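Local coordinates for tRNA threonylcarbamoyladenosine dehydratase (Escherichia coli, PDB 4D79), which catalyses the ATP-dependent dehydration of threonylcarbamoyladenosine at position 37 of tRNAs to its cyclic form, and accepts sulfur from the desulfurase CsdA in vitro, at residues 157-163 with 205-211; 57-63 with 103-109; 121-125 with 255-260; 139-144 with 185-191. All blocks are in the same frame, centred on the assembly; numbering follows the deposited sequence.

Contact 1 of 4, residues 157-163 with 205-211. With K (potassium ion), chain I; NA (sodium ion), chain J.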
# COMPACT_ATOMS: atom_id res chain seq x y z
N GLY B 157 15.29 3.37 -1.84
CA GLY B 157 15.93 3.59 -3.12
C GLY B 157 15.17 3.05 -4.30
O GLY B 157 15.77 2.71 -5.32
N GLN B 158 13.84 2.93 -4.18
CA GLN B 158 13.02 2.37 -5.24
C GLN B 158 11.76 3.22 -5.39
O GLN B 158 11.21 3.69 -4.39
CB GLN B 158 12.71 0.90 -4.94
CG GLN B 158 13.99 0.09 -5.19
CD GLN B 158 13.96 -1.22 -4.65
OE1 GLN B 158 14.12 -2.18 -5.38
NE2 GLN B 158 13.77 -1.33 -3.33
N ILE B 159 11.33 3.42 -6.63
CA ILE B 159 10.17 4.26 -6.92
C ILE B 159 9.03 3.54 -7.61
O ILE B 159 7.93 4.10 -7.69
CB ILE B 159 10.55 5.50 -7.76
CG1 ILE B 159 10.92 5.12 -9.19
CG2 ILE B 159 11.68 6.25 -7.09
CD1 ILE B 159 11.04 6.34 -10.15
N ASP B 160 9.23 2.32 -8.12
CA ASP B 160 8.23 1.66 -8.96
C ASP B 160 7.57 0.46 -8.26
O ASP B 160 8.13 -0.65 -8.26
CB ASP B 160 8.89 1.22 -10.26
CG ASP B 160 7.92 0.63 -11.25
OD1 ASP B 160 6.70 0.50 -10.95
OD2 ASP B 160 8.40 0.27 -12.34
N PRO B 161 6.34 0.60 -7.74
CA PRO B 161 5.68 -0.54 -7.06
C PRO B 161 5.36 -1.71 -7.97
O PRO B 161 5.17 -2.82 -7.46
CB PRO B 161 4.40 0.07 -6.46
CG PRO B 161 4.58 1.56 -6.56
CD PRO B 161 5.51 1.82 -7.69
N THR B 162 5.31 -1.52 -9.30
CA THR B 162 4.92 -2.64 -10.15
C THR B 162 6.03 -3.64 -10.39
O THR B 162 5.79 -4.66 -11.04
CB THR B 162 4.42 -2.15 -11.52
OG1 THR B 162 5.52 -1.58 -12.25
CG2 THR B 162 3.35 -1.13 -11.36
N GLN B 163 7.24 -3.39 -9.91
CA GLN B 163 8.34 -4.34 -10.08
C GLN B 163 8.60 -5.20 -8.85
O GLN B 163 9.50 -6.04 -8.87
CB GLN B 163 9.61 -3.59 -10.48
CG GLN B 163 9.58 -3.04 -11.90
CD GLN B 163 10.90 -2.51 -12.37
OE1 GLN B 163 11.90 -3.24 -12.48
NE2 GLN B 163 10.93 -1.21 -12.64
N PHE B 205 11.21 -8.58 -3.03
CA PHE B 205 12.22 -7.68 -3.56
C PHE B 205 11.65 -7.02 -4.81
O PHE B 205 10.51 -7.29 -5.19
CB PHE B 205 13.51 -8.45 -3.91
CG PHE B 205 13.43 -9.16 -5.21
CD1 PHE B 205 12.59 -10.24 -5.37
CD2 PHE B 205 14.15 -8.73 -6.31
CE1 PHE B 205 12.45 -10.88 -6.61
CE2 PHE B 205 14.03 -9.37 -7.54
CZ PHE B 205 13.18 -10.43 -7.69
N SER B 206 12.43 -6.13 -5.41
CA SER B 206 12.04 -5.49 -6.66
C SER B 206 13.14 -5.59 -7.70
O SER B 206 14.33 -5.49 -7.38
CB SER B 206 11.66 -4.06 -6.39
OG SER B 206 11.49 -3.39 -7.62
N THR B 207 12.75 -5.81 -8.96
CA THR B 207 13.71 -5.85 -10.06
C THR B 207 14.21 -4.48 -10.43
O THR B 207 15.12 -4.39 -11.25
CB THR B 207 13.11 -6.49 -11.31
OG1 THR B 207 11.85 -5.87 -11.62
CG2 THR B 207 12.90 -7.99 -11.09
N GLU B 208 13.63 -3.42 -9.87
CA GLU B 208 14.04 -2.06 -10.19
C GLU B 208 15.47 -1.79 -9.71
O GLU B 208 15.86 -2.18 -8.60
CB GLU B 208 13.07 -1.08 -9.52
CG GLU B 208 13.38 0.39 -9.75
CD GLU B 208 12.52 1.30 -8.89
OE1 GLU B 208 11.56 0.82 -8.23
OE2 GLU B 208 12.87 2.50 -8.80
N ALA B 209 16.25 -1.10 -10.54
CA ALA B 209 17.60 -0.71 -10.15
C ALA B 209 17.54 0.35 -9.05
O ALA B 209 16.68 1.22 -9.07
CB ALA B 209 18.37 -0.18 -11.36
N LEU B 210 18.48 0.29 -8.12
CA LEU B 210 18.46 1.21 -6.99
C LEU B 210 18.72 2.64 -7.43
O LEU B 210 19.56 2.90 -8.30
CB LEU B 210 19.51 0.82 -5.95
CG LEU B 210 19.04 0.16 -4.66
CD1 LEU B 210 18.14 -1.00 -4.98
CD2 LEU B 210 20.26 -0.26 -3.88
N VAL B 211 18.01 3.54 -6.76
CA VAL B 211 18.12 4.98 -6.92
C VAL B 211 18.89 5.47 -5.71
O VAL B 211 18.39 5.42 -4.58
CB VAL B 211 16.73 5.64 -6.98
CG1 VAL B 211 16.87 7.15 -7.16
CG2 VAL B 211 15.90 5.04 -8.11
K K I . 15.66 -3.70 -6.45
NA NA J . 4.06 -6.14 -10.61
O HOH W 1 10.51 -1.09 -6.95
O HOH W 2 4.48 -5.72 -8.17
O HOH W 3 14.71 -4.92 -3.89
O HOH W 4 5.77 -7.73 -10.20
O HOH W 5 2.22 -4.65 -9.64
O HOH W 6 2.93 -5.58 -12.78
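A potassium site sits where the loop 157-163 meets the end of strand 202-206 and the turn after it. Glu208 is the residue most buried by the contact. Its carboxylate grips the facing backbone as a bidentate acceptor: OE2 takes the amide N of Ile159 at 2.8 Å (169°), and OE1 takes the N of Asp160 at 2.8 Å (158°). Its amide N in turn donates to Ser206 OG at 3.1 Å, closing an ST turn. At the other end, Gln163 is held twice by Thr207, whose OG1 donates to Gln163 OE1 at 2.8 Å and whose N donates to Gln163 O at 3.3 Å. Gln158 supplies the metal ligand from the loop, while its NE2 is held by Gly154 O. Gln174 completes the protein ligands, and Thr162 O of both subunits binds a separate sodium ion at the dimer interface. Around the potassium, Gln158 OE1 and Ser206 O each lie 2.4 Å from K, and Glu208 O lies 2.6 Å from it.

Contact 2 of 4, residues 57-63 with 103-109. With ATP (adenosine-5'-triphosphate), chain K.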
# COMPACT_ATOMS: atom_id res chain seq x y z
N ILE B 57 -2.36 -10.87 16.23
CA ILE B 57 -1.20 -10.27 15.62
C ILE B 57 -0.22 -9.94 16.74
O ILE B 57 -0.60 -9.33 17.74
CB ILE B 57 -1.57 -8.99 14.82
CG1 ILE B 57 -2.50 -9.35 13.66
CG2 ILE B 57 -0.32 -8.29 14.30
CD1 ILE B 57 -3.17 -8.13 13.00
N THR B 58 1.04 -10.33 16.56
CA THR B 58 2.12 -9.87 17.42
C THR B 58 3.01 -8.89 16.67
O THR B 58 3.35 -9.09 15.49
CB THR B 58 2.95 -11.06 17.94
OG1 THR B 58 2.11 -11.91 18.75
CG2 THR B 58 4.18 -10.58 18.74
N LEU B 59 3.37 -7.79 17.34
CA LEU B 59 4.21 -6.75 16.78
C LEU B 59 5.48 -6.67 17.61
O LEU B 59 5.42 -6.45 18.82
CB LEU B 59 3.51 -5.39 16.81
CG LEU B 59 2.13 -5.32 16.19
CD1 LEU B 59 1.51 -3.92 16.29
CD2 LEU B 59 2.18 -5.78 14.75
N ILE B 60 6.63 -6.82 16.96
CA ILE B 60 7.92 -6.78 17.66
C ILE B 60 8.75 -5.61 17.12
O ILE B 60 9.19 -5.63 15.97
CB ILE B 60 8.70 -8.09 17.55
CG1 ILE B 60 7.80 -9.26 17.90
CG2 ILE B 60 9.95 -8.03 18.47
CD1 ILE B 60 8.51 -10.60 18.07
N ASP B 61 9.01 -4.63 17.99
CA ASP B 61 9.83 -3.47 17.69
C ASP B 61 10.05 -2.74 19.01
O ASP B 61 9.15 -2.70 19.84
CB ASP B 61 9.14 -2.54 16.68
CG ASP B 61 10.10 -1.68 15.87
OD1 ASP B 61 11.13 -1.21 16.41
OD2 ASP B 61 9.82 -1.48 14.67
N MET B 62 11.23 -2.11 19.19
CA MET B 62 11.36 -1.23 20.35
C MET B 62 11.65 0.21 19.95
O MET B 62 11.96 1.04 20.83
CB MET B 62 12.40 -1.75 21.36
CG MET B 62 13.83 -1.75 20.97
SD MET B 62 14.89 -2.48 22.25
CE MET B 62 14.21 -1.78 23.75
N ASP B 63 11.50 0.55 18.68
CA ASP B 63 11.82 1.92 18.27
C ASP B 63 10.61 2.83 18.47
O ASP B 63 9.47 2.38 18.63
CB ASP B 63 12.28 1.96 16.82
CG ASP B 63 13.04 3.24 16.47
OD1 ASP B 63 13.45 3.97 17.40
OD2 ASP B 63 13.22 3.51 15.27
N THR B 103 -0.63 -8.44 20.46
CA THR B 103 0.44 -8.55 21.45
C THR B 103 1.58 -7.65 21.00
O THR B 103 1.95 -7.65 19.82
CB THR B 103 0.92 -10.00 21.59
OG1 THR B 103 -0.19 -10.83 21.93
CG2 THR B 103 2.07 -10.12 22.65
N VAL B 104 2.11 -6.86 21.93
CA VAL B 104 3.26 -6.01 21.69
C VAL B 104 4.44 -6.63 22.42
O VAL B 104 4.35 -6.90 23.61
CB VAL B 104 3.02 -4.57 22.19
CG1 VAL B 104 4.29 -3.75 22.20
CG2 VAL B 104 1.94 -3.92 21.32
N VAL B 105 5.52 -6.85 21.68
CA VAL B 105 6.84 -7.18 22.21
C VAL B 105 7.73 -5.95 22.02
O VAL B 105 8.15 -5.63 20.90
CB VAL B 105 7.43 -8.40 21.51
CG1 VAL B 105 8.85 -8.73 22.06
CG2 VAL B 105 6.52 -9.58 21.69
N ASP B 106 8.00 -5.25 23.12
CA ASP B 106 8.77 -4.01 23.08
C ASP B 106 10.25 -4.37 23.21
O ASP B 106 10.88 -4.20 24.25
CB ASP B 106 8.31 -3.08 24.19
CG ASP B 106 9.03 -1.75 24.17
OD1 ASP B 106 9.63 -1.42 23.13
OD2 ASP B 106 9.01 -1.05 25.20
N ASP B 107 10.82 -4.87 22.11
CA ASP B 107 12.17 -5.43 22.11
C ASP B 107 12.62 -5.59 20.66
O ASP B 107 11.82 -5.47 19.73
CB ASP B 107 12.19 -6.78 22.84
CG ASP B 107 13.58 -7.17 23.37
OD1 ASP B 107 14.57 -6.43 23.18
OD2 ASP B 107 13.68 -8.24 23.99
N PHE B 108 13.91 -5.87 20.50
CA PHE B 108 14.51 -6.27 19.24
C PHE B 108 14.86 -7.76 19.30
O PHE B 108 15.25 -8.28 20.34
CB PHE B 108 15.80 -5.49 18.95
CG PHE B 108 15.60 -4.01 18.70
CD1 PHE B 108 14.66 -3.55 17.79
CD2 PHE B 108 16.40 -3.09 19.36
CE1 PHE B 108 14.51 -2.18 17.56
CE2 PHE B 108 16.26 -1.73 19.13
CZ PHE B 108 15.31 -1.28 18.24
N VAL B 109 14.75 -8.43 18.15
CA VAL B 109 15.14 -9.83 18.07
C VAL B 109 16.65 -9.95 18.08
O VAL B 109 17.36 -9.13 17.47
CB VAL B 109 14.52 -10.47 16.81
CG1 VAL B 109 15.16 -11.82 16.50
CG2 VAL B 109 13.02 -10.63 17.00
PG ATP K . 15.29 5.24 10.90
O1G ATP K . 15.67 6.53 10.21
O2G ATP K . 14.60 5.42 12.23
O3G ATP K . 16.38 4.19 10.86
PB ATP K . 13.45 3.21 10.18
O1B ATP K . 14.51 2.18 10.50
O2B ATP K . 12.19 3.35 11.02
O3B ATP K . 14.13 4.65 9.96
PA ATP K . 12.57 1.52 8.10
O1A ATP K . 13.88 0.92 7.60
O2A ATP K . 11.46 1.77 7.11
O3A ATP K . 12.95 2.96 8.67
O5' ATP K . 11.99 0.68 9.37
C5' ATP K . 12.62 -0.49 9.92
C4' ATP K . 12.01 -1.01 11.23
O4' ATP K . 12.52 -2.33 11.62
C3' ATP K . 12.31 -0.09 12.41
O3' ATP K . 11.11 0.34 13.07
C2' ATP K . 13.16 -0.93 13.34
O2' ATP K . 12.98 -0.58 14.70
C1' ATP K . 12.71 -2.36 13.06
N9 ATP K . 13.69 -3.34 13.62
C8 ATP K . 15.03 -3.28 13.38
N7 ATP K . 15.71 -4.26 14.01
C5 ATP K . 14.81 -4.98 14.69
C6 ATP K . 14.90 -6.17 15.54
N6 ATP K . 16.09 -6.71 15.78
N1 ATP K . 13.79 -6.67 16.09
C2 ATP K . 12.58 -6.09 15.87
N3 ATP K . 12.43 -4.99 15.09
C4 ATP K . 13.48 -4.39 14.46
O HOH W 7 -1.50 -11.78 19.84
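In this Rossmann-type fold, strands 56-60 and 101-105 are parallel neighbours joined through helix 85-96 as a beta-alpha-beta crossover; their short segments run 4.7 Å apart at 18°. Four backbone hydrogen bonds set the register, among them Val105 N to Leu59 O at 2.9 Å. On the face carrying Thr58, Ile60 and Val105, the Ile60 side chain fills the hollow beside Val105 (CG1 to CB 3.7 Å), and its CG2 lies 3.4 Å from Asp107 O. The opposite face carries Leu59 and Val104, which lie under helix 85-96. Beyond the strands the two segments form a nucleotide cleft with Phe108, Val109 and Asp61, and Val109 N donates to ATP N1 at 2.9 Å. Met62 makes a Met-aromatic contact with Phe108, its SD placed obliquely 3.8 Å from the ring centroid. An Asx turn, Asp63 N to Asp61 OD1, orients the Asp61 carboxylate. It accepts both ribose hydroxyls, from ATP O2' to Asp61 OD1 at 2.6 Å and from ATP O3' to Asp61 OD2 at 2.7 Å.

Contact 3 of 4, residues 121-125 with 255-260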
# COMPACT_ATOMS: atom_id res chain seq x y z
N GLY B 121 4.38 -20.14 18.57
CA GLY B 121 3.74 -20.95 17.55
C GLY B 121 2.93 -20.11 16.57
O GLY B 121 1.70 -20.17 16.54
N TYR B 122 3.62 -19.31 15.79
CA TYR B 122 2.93 -18.43 14.84
C TYR B 122 2.49 -19.20 13.60
O TYR B 122 3.20 -20.08 13.12
CB TYR B 122 3.85 -17.30 14.43
CG TYR B 122 4.20 -16.42 15.60
CD1 TYR B 122 3.23 -15.67 16.24
CD2 TYR B 122 5.50 -16.32 16.04
CE1 TYR B 122 3.53 -14.88 17.31
CE2 TYR B 122 5.82 -15.51 17.12
CZ TYR B 122 4.84 -14.80 17.74
OH TYR B 122 5.17 -14.00 18.81
N SER B 123 1.32 -18.81 13.06
CA SER B 123 0.93 -19.26 11.73
C SER B 123 1.88 -18.77 10.65
O SER B 123 2.05 -19.43 9.62
CB SER B 123 -0.48 -18.76 11.39
OG SER B 123 -1.38 -18.94 12.46
N TYR B 124 2.46 -17.59 10.82
CA TYR B 124 3.36 -17.00 9.84
C TYR B 124 4.17 -15.92 10.54
O TYR B 124 3.67 -15.24 11.44
CB TYR B 124 2.61 -16.37 8.64
CG TYR B 124 3.11 -16.90 7.31
CD1 TYR B 124 4.25 -16.35 6.69
CD2 TYR B 124 2.46 -17.92 6.67
CE1 TYR B 124 4.70 -16.86 5.48
CE2 TYR B 124 2.90 -18.44 5.49
CZ TYR B 124 4.01 -17.89 4.88
OH TYR B 124 4.44 -18.46 3.72
N VAL B 125 5.39 -15.72 10.07
CA VAL B 125 6.24 -14.61 10.50
C VAL B 125 6.53 -13.72 9.29
O VAL B 125 6.96 -14.21 8.25
CB VAL B 125 7.55 -15.11 11.16
CG1 VAL B 125 8.44 -13.93 11.56
CG2 VAL B 125 7.22 -15.98 12.40
N HIS B 255 1.33 -12.90 -0.05
CA HIS B 255 2.07 -14.15 -0.22
C HIS B 255 1.81 -15.09 0.96
O HIS B 255 1.53 -16.28 0.77
CB HIS B 255 3.56 -13.84 -0.35
CG HIS B 255 4.42 -15.06 -0.56
ND1 HIS B 255 4.57 -15.66 -1.78
CD2 HIS B 255 5.13 -15.80 0.32
CE1 HIS B 255 5.38 -16.69 -1.67
NE2 HIS B 255 5.72 -16.81 -0.40
N ALA B 256 1.89 -14.57 2.19
CA ALA B 256 1.67 -15.39 3.37
C ALA B 256 0.26 -15.97 3.38
O ALA B 256 0.06 -17.17 3.65
CB ALA B 256 1.92 -14.56 4.64
N LEU B 257 -0.74 -15.14 3.09
CA LEU B 257 -2.13 -15.62 3.09
C LEU B 257 -2.35 -16.68 2.03
O LEU B 257 -3.06 -17.67 2.29
CB LEU B 257 -3.11 -14.48 2.90
CG LEU B 257 -3.14 -13.40 3.98
CD1 LEU B 257 -4.24 -12.41 3.73
CD2 LEU B 257 -3.30 -13.99 5.35
N LYS B 258 -1.74 -16.51 0.86
CA LYS B 258 -1.85 -17.53 -0.17
C LYS B 258 -1.23 -18.85 0.28
O LYS B 258 -1.77 -19.93 0.02
CB LYS B 258 -1.20 -17.03 -1.43
CG LYS B 258 -1.09 -18.07 -2.51
CD LYS B 258 -0.45 -17.44 -3.73
CE LYS B 258 1.03 -17.17 -3.47
NZ LYS B 258 1.76 -16.87 -4.73
N LYS B 259 -0.03 -18.78 0.85
CA LYS B 259 0.62 -20.01 1.31
C LYS B 259 -0.17 -20.67 2.44
O LYS B 259 -0.24 -21.90 2.49
CB LYS B 259 2.05 -19.69 1.72
CG LYS B 259 2.90 -19.27 0.59
CD LYS B 259 3.00 -20.33 -0.48
CE LYS B 259 3.79 -19.83 -1.69
NZ LYS B 259 3.80 -20.89 -2.74
N MET B 260 -0.78 -19.89 3.34
CA MET B 260 -1.61 -20.48 4.40
C MET B 260 -2.84 -21.17 3.81
O MET B 260 -3.21 -22.27 4.24
CB MET B 260 -2.06 -19.39 5.38
CG MET B 260 -0.96 -18.81 6.16
SD MET B 260 -1.43 -17.29 7.00
CE MET B 260 -2.68 -17.96 8.07
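Aromatic contacts dominate this interface between a central strand of the sheet and the C-terminal helix. The Tyr124 side chain leaves its strand toward the helix, and Ala256 CB sits 3.6 Å from the ring centroid, only 11° off the normal: a CH-pi contact squarely over the face. Met260 adds a Met-aromatic contact, its SD 5.1 Å from the same centroid but 61° off the normal, so the sulfur approaches obliquely.

Apolar packing fills in around the ring. Tyr124 CD2 meets Met260 CG at 3.6 Å, and Ser123 CB meets Met260 CE at 4.1 Å. At the far end of the ring, Tyr124 OH lies 3.4 Å from Lys259 CB, a contact with the aliphatic base of the lysine, whose amino end extends away from the strand segment.

No hydrogen bond crosses between the two segments; the polar groups are held by others, Ser123 OG by His32 and His255 NE2 by Asp202. The residues up to Leu257 belong to a stretch predicted to be transmembrane, yet in this crystal the helix lies against the sheet. Tyr124 also touches Ile33 of strand 32-36 and Val150 of strand 149-152, the strands flanking its own, while Leu257 points away to pack on Met243 of the second subunit.

Contact 4 of 4, residues 139-144 with 185-191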
# COMPACT_ATOMS: atom_id res chain seq x y z
N ILE B 139 15.79 -15.16 10.45
CA ILE B 139 15.60 -16.02 9.28
C ILE B 139 16.16 -17.41 9.53
O ILE B 139 15.52 -18.41 9.20
CB ILE B 139 16.23 -15.36 8.03
CG1 ILE B 139 15.36 -14.17 7.63
CG2 ILE B 139 16.36 -16.36 6.85
CD1 ILE B 139 16.04 -13.32 6.65
N ALA B 140 17.38 -17.48 10.08
CA ALA B 140 18.01 -18.77 10.34
C ALA B 140 17.15 -19.61 11.29
O ALA B 140 16.91 -20.79 11.04
CB ALA B 140 19.42 -18.56 10.88
N TYR B 141 16.62 -18.98 12.34
CA TYR B 141 15.78 -19.69 13.29
C TYR B 141 14.48 -20.19 12.65
O TYR B 141 14.11 -21.36 12.83
CB TYR B 141 15.48 -18.81 14.50
CG TYR B 141 14.77 -19.61 15.57
CD1 TYR B 141 15.51 -20.36 16.51
CD2 TYR B 141 13.40 -19.70 15.60
CE1 TYR B 141 14.86 -21.14 17.48
CE2 TYR B 141 12.74 -20.45 16.55
CZ TYR B 141 13.49 -21.19 17.48
OH TYR B 141 12.83 -21.92 18.40
N CYS B 142 13.75 -19.32 11.93
CA CYS B 142 12.50 -19.77 11.34
C CYS B 142 12.75 -20.83 10.28
O CYS B 142 12.00 -21.80 10.20
CB CYS B 142 11.72 -18.59 10.73
SG CYS B 142 11.14 -17.51 12.03
N ARG B 143 13.81 -20.65 9.48
CA ARG B 143 14.14 -21.64 8.46
C ARG B 143 14.43 -23.02 9.08
O ARG B 143 13.85 -24.02 8.64
CB ARG B 143 15.34 -21.15 7.66
CG ARG B 143 15.76 -22.05 6.50
CD ARG B 143 17.07 -21.50 5.94
NE ARG B 143 17.65 -22.27 4.84
CZ ARG B 143 18.57 -23.21 4.94
NH1 ARG B 143 19.06 -23.57 6.13
NH2 ARG B 143 19.00 -23.81 3.84
N ARG B 144 15.28 -23.07 10.13
CA ARG B 144 15.65 -24.32 10.80
C ARG B 144 14.45 -25.02 11.40
O ARG B 144 14.38 -26.25 11.44
CB ARG B 144 16.66 -24.06 11.94
CG ARG B 144 18.02 -23.74 11.56
CD ARG B 144 18.81 -23.22 12.78
NE ARG B 144 20.19 -22.90 12.37
CZ ARG B 144 21.15 -22.50 13.20
NH1 ARG B 144 20.90 -22.37 14.50
NH2 ARG B 144 22.35 -22.23 12.73
N LEU B 185 24.07 -14.89 6.78
CA LEU B 185 23.50 -16.21 7.01
C LEU B 185 24.55 -17.29 6.84
O LEU B 185 24.59 -18.26 7.61
CB LEU B 185 22.34 -16.46 6.06
CG LEU B 185 21.01 -15.79 6.41
CD1 LEU B 185 20.01 -15.85 5.26
CD2 LEU B 185 20.42 -16.44 7.67
N LYS B 186 25.41 -17.14 5.85
CA LYS B 186 26.43 -18.14 5.60
C LYS B 186 27.48 -18.13 6.71
O LYS B 186 27.74 -19.15 7.35
CB LYS B 186 27.05 -17.91 4.22
CG LYS B 186 28.23 -18.82 3.88
CD LYS B 186 28.67 -18.63 2.43
CE LYS B 186 29.97 -19.36 2.11
NZ LYS B 186 30.30 -19.34 0.65
N SER B 187 28.05 -16.95 7.00
CA SER B 187 29.19 -16.88 7.91
C SER B 187 28.77 -17.15 9.35
O SER B 187 29.51 -17.81 10.09
CB SER B 187 29.88 -15.52 7.78
OG SER B 187 29.02 -14.46 8.17
N ASP B 188 27.60 -16.66 9.77
CA ASP B 188 27.21 -16.73 11.18
C ASP B 188 26.30 -17.91 11.53
O ASP B 188 26.16 -18.21 12.72
CB ASP B 188 26.48 -15.45 11.61
CG ASP B 188 27.41 -14.28 11.79
OD1 ASP B 188 28.48 -14.29 11.16
OD2 ASP B 188 27.09 -13.36 12.57
N PHE B 189 25.64 -18.53 10.55
CA PHE B 189 24.64 -19.56 10.82
C PHE B 189 24.78 -20.79 9.95
O PHE B 189 23.96 -21.71 10.07
CB PHE B 189 23.22 -18.98 10.65
CG PHE B 189 22.92 -17.88 11.63
CD1 PHE B 189 22.45 -18.20 12.90
CD2 PHE B 189 23.12 -16.56 11.30
CE1 PHE B 189 22.19 -17.21 13.81
CE2 PHE B 189 22.87 -15.56 12.21
CZ PHE B 189 22.39 -15.88 13.46
N GLY B 190 25.77 -20.84 9.06
CA GLY B 190 25.97 -21.98 8.21
C GLY B 190 24.88 -22.19 7.20
O GLY B 190 24.76 -23.28 6.65
N VAL B 191 24.06 -21.17 6.94
CA VAL B 191 22.96 -21.27 5.98
C VAL B 191 23.51 -20.96 4.59
O VAL B 191 23.94 -19.84 4.32
CB VAL B 191 21.82 -20.31 6.35
CG1 VAL B 191 20.73 -20.36 5.31
CG2 VAL B 191 21.25 -20.66 7.71
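Two helix segments cross here at -80° with their axes 11.6 Å apart, too far for backbones to touch, so side chains must bridge the gap. Most of the bridging converges on one small residue. Ala140 CB lies 4.0 Å from the Phe189 ring centroid, 29° off its normal, a CH-pi contact over the ring face, and the same CB is 4.0 Å from Leu185 CD2 and 4.2 Å from Val191 CG2. Ile139 extends this apolar patch, its CG2 reaching Leu185 CD1 at 4.0 Å. Val191 follows Gly190, which has left helical angles with a phi of 67°, and Val191 N donates to Leu185 O at 3.0 Å.

Two arginines border the patch. The guanidinium of Arg143 lays one face over Val191, with CZ 3.6 Å from CG1, while its NE is bonded to Leu199 O. Arg144 donates from NH2 to Phe189 O at 3.2 Å (144°), the sole hydrogen bond between the segments. Helix 132-144 is thus joined to the end of helix 176-189 mainly by apolar contact. Arg144 alone adds a polar link across the margin, to a backbone carbonyl; the bond of Arg143 ties it to Leu199 instead, and no salt bridge joins the segments.

From the N terminus, contact 2 closes first, pairing strands 56-60 and 101-105 before any other contact opens. Contact 3 then opens at 121-125 and closes only at 255-260, and contacts 4 and 1 both fall within that long span. These two cross, contact 1 opening before contact 4 closes: contact 4 joins helix 132-144 to helix 176-189, contact 1 the loop before strand 164-168 to the end of strand 202-206. Contacts 1, 2 and 3 all reach the one sheet, 1 and 2 on opposite sides of the chain's centre. Contact 3 adjoins both contact 2, through Thr58 CG2 and Tyr122 OH (3.6 Å), and contact 4, through Val125 CG2 and Cys142 SG (4.2 Å).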